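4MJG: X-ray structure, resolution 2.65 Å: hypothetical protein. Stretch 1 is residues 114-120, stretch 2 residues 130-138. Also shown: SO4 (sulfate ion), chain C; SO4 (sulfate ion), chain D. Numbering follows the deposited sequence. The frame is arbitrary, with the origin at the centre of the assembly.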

# COMPACT_ATOMS: atom_id res chain seq x y z
N ASN A 114 2.72 -3.85 13.33
CA ASN A 114 3.41 -4.56 14.41
C ASN A 114 4.48 -5.55 13.94
O ASN A 114 5.24 -6.07 14.76
CB ASN A 114 2.41 -5.24 15.36
CG ASN A 114 1.20 -5.82 14.64
OD1 ASN A 114 0.65 -5.19 13.72
ND2 ASN A 114 0.77 -7.00 15.06
N TYR A 115 4.53 -5.81 12.63
CA TYR A 115 5.57 -6.65 12.03
C TYR A 115 6.79 -5.84 11.59
O TYR A 115 7.81 -6.41 11.20
CB TYR A 115 5.01 -7.39 10.81
CG TYR A 115 4.13 -8.58 11.10
CD1 TYR A 115 3.52 -8.76 12.34
CD2 TYR A 115 3.87 -9.52 10.11
CE1 TYR A 115 2.71 -9.86 12.59
CE2 TYR A 115 3.06 -10.62 10.35
CZ TYR A 115 2.49 -10.78 11.59
OH TYR A 115 1.69 -11.87 11.82
N GLY A 116 6.69 -4.51 11.65
CA GLY A 116 7.74 -3.64 11.10
C GLY A 116 7.48 -3.33 9.63
O GLY A 116 8.28 -2.66 8.98
N GLY A 117 6.35 -3.83 9.12
CA GLY A 117 5.90 -3.53 7.78
C GLY A 117 5.36 -2.13 7.68
O GLY A 117 5.31 -1.40 8.68
N LEU A 118 4.91 -1.76 6.49
CA LEU A 118 4.82 -0.36 6.11
C LEU A 118 3.66 -0.06 5.16
O LEU A 118 3.31 -0.87 4.30
CB LEU A 118 6.15 0.02 5.44
CG LEU A 118 6.28 1.39 4.79
CD1 LEU A 118 6.43 2.43 5.87
CD2 LEU A 118 7.48 1.42 3.84
N VAL A 119 3.08 1.12 5.32
CA VAL A 119 2.19 1.70 4.32
C VAL A 119 2.56 3.16 4.18
O VAL A 119 2.65 3.86 5.18
CB VAL A 119 0.71 1.57 4.72
CG1 VAL A 119 -0.18 2.23 3.68
CG2 VAL A 119 0.34 0.11 4.91
N GLU A 120 2.79 3.62 2.95
CA GLU A 120 3.32 4.96 2.72
C GLU A 120 2.41 5.83 1.87
O GLU A 120 2.01 5.45 0.76
CB GLU A 120 4.70 4.89 2.07
CG GLU A 120 5.30 6.26 1.81
CD GLU A 120 6.81 6.23 1.67
OE1 GLU A 120 7.31 5.33 0.96
OE2 GLU A 120 7.48 7.12 2.25
N VAL A 130 -0.34 6.05 -2.66
CA VAL A 130 -0.46 5.16 -1.51
C VAL A 130 0.14 3.81 -1.88
O VAL A 130 -0.36 3.14 -2.79
CB VAL A 130 -1.92 4.98 -1.07
CG1 VAL A 130 -1.99 4.18 0.21
CG2 VAL A 130 -2.57 6.34 -0.87
N ARG A 131 1.21 3.43 -1.19
CA ARG A 131 1.98 2.23 -1.51
C ARG A 131 2.16 1.41 -0.22
O ARG A 131 2.28 1.96 0.88
CB ARG A 131 3.32 2.62 -2.14
CG ARG A 131 4.32 1.47 -2.31
CD ARG A 131 5.44 1.85 -3.27
NE ARG A 131 6.49 0.83 -3.33
CZ ARG A 131 7.43 0.64 -2.40
NH1 ARG A 131 7.46 1.38 -1.29
NH2 ARG A 131 8.34 -0.31 -2.56
N SER A 132 2.12 0.09 -0.34
CA SER A 132 2.34 -0.78 0.82
C SER A 132 3.54 -1.68 0.57
O SER A 132 3.84 -2.01 -0.57
CB SER A 132 1.09 -1.61 1.12
OG SER A 132 1.00 -2.74 0.28
N ARG A 133 4.22 -2.05 1.65
CA ARG A 133 5.38 -2.92 1.57
C ARG A 133 5.49 -3.68 2.89
O ARG A 133 5.96 -3.14 3.88
CB ARG A 133 6.63 -2.11 1.28
CG ARG A 133 7.91 -2.93 1.23
CD ARG A 133 9.08 -2.12 0.67
NE ARG A 133 10.31 -2.91 0.57
CZ ARG A 133 11.20 -3.07 1.54
NH1 ARG A 133 11.03 -2.51 2.73
NH2 ARG A 133 12.28 -3.81 1.33
N SER A 134 5.02 -4.92 2.90
CA SER A 134 5.01 -5.73 4.12
C SER A 134 6.40 -5.93 4.69
O SER A 134 7.40 -5.69 4.01
CB SER A 134 4.40 -7.11 3.84
OG SER A 134 5.36 -7.96 3.24
N ALA A 135 6.44 -6.40 5.93
CA ALA A 135 7.67 -6.90 6.53
C ALA A 135 8.01 -8.21 5.85
O ALA A 135 7.19 -8.76 5.11
CB ALA A 135 7.48 -7.12 8.02
N CYS A 136 9.21 -8.72 6.09
CA CYS A 136 9.62 -10.01 5.54
C CYS A 136 8.84 -11.12 6.25
O CYS A 136 8.74 -11.13 7.47
CB CYS A 136 11.12 -10.23 5.72
SG CYS A 136 11.82 -11.53 4.67
N LEU A 137 8.27 -12.04 5.47
CA LEU A 137 7.39 -13.08 6.01
C LEU A 137 7.93 -14.48 5.74
O LEU A 137 8.48 -14.74 4.68
CB LEU A 137 5.99 -12.94 5.41
CG LEU A 137 5.34 -11.58 5.66
CD1 LEU A 137 4.11 -11.39 4.77
CD2 LEU A 137 4.97 -11.42 7.12
N PRO A 138 7.77 -15.40 6.71
CA PRO A 138 8.22 -16.77 6.52
C PRO A 138 7.28 -17.57 5.63
O PRO A 138 6.17 -17.11 5.33
CB PRO A 138 8.21 -17.33 7.94
CG PRO A 138 7.10 -16.60 8.60
CD PRO A 138 7.10 -15.22 8.02
S SO4 C . 11.90 -6.52 7.34
O1 SO4 C . 10.86 -7.43 7.87
O2 SO4 C . 11.29 -5.28 6.79
O3 SO4 C . 12.81 -6.14 8.44
O4 SO4 C . 12.67 -7.22 6.28
S SO4 D . 12.09 -1.85 -2.51
O1 SO4 D . 11.84 -0.64 -1.70
O2 SO4 D . 13.34 -2.52 -2.07
O3 SO4 D . 10.94 -2.78 -2.36
O4 SO4 D . 12.22 -1.47 -3.94

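Two segments of one chain pair as antiparallel strands, residues 118-120 against 130-133, their axes 4.6 Å apart at closest approach and their directions 165° apart; the last paired residues at this end are Leu 118 and Arg 133, and past them the contact is one of packing, around Gly 117 and Ala 135. At Glu 120 and Arg 131 the backbones join by two near-linear hydrogen bonds, Glu 120 N to Arg 131 O at 2.7 Å and Arg 131 N to Glu 120 O at 2.9 Å. At the next hydrogen-bonded pair, Arg 133 N reaches Leu 118 O at 3.0 Å, again nearly straight, but the return bond from Leu 118 N to Arg 133 O, 3.1 Å long, is bent to 124° and weak. Between these pairs Val 119 and Ser 132 form a non-hydrogen-bonded pair, where the CA atoms draw in to 4.3 Å, against 5.2 Å at both neighbours, and Val 119 CA lies 3.5 Å from Arg 131 O in a CA-H...O contact.

Shape matters most plainly at Gly 117, which offers a hollow: its bare CA lies 3.5 Å from Ala 135 N, and a CB there would point toward the other stretch and stand only 2.8 Å from that same nitrogen, a clash. The missing side chain thus lets the two backbones close to 4.0 Å between Gly 117 CA and Ala 135 CA. Gly 116 takes backbone angles (89°/3°) at which a CB would jam against the preceding carbonyl. The small bump of Ala 135 fits beside this turn, its CB 3.3 Å from Tyr 115 O and 3.7 Å from Tyr 115 CB. Farther out, Leu 137 brings CD2 to 3.7 Å from Tyr 115 CD2, meeting the ring at its edge, near the ring plane, rather than over a face.

On the sheet face carrying Val 119 and Ser 132, Val 119 CG2 lies 4.2 Å from Ser 132 CB, while Val 119 CG1 makes a looser apolar contact with Val 130 CG1 at 4.4 Å. The other face carries Leu 118, Glu 120, Arg 131 and Arg 133. Leu 118 CD2 lies 4.4 Å from Arg 133 CB, whose extended side chain then leads away from the contact; Arg 133 NE donates a hydrogen bond to O3 of the chain D sulfate at 3.0 Å. Glu 120 OE1 and Arg 131 NH1 remain 4.5 Å apart, opposite charges near each other but beyond a salt bridge.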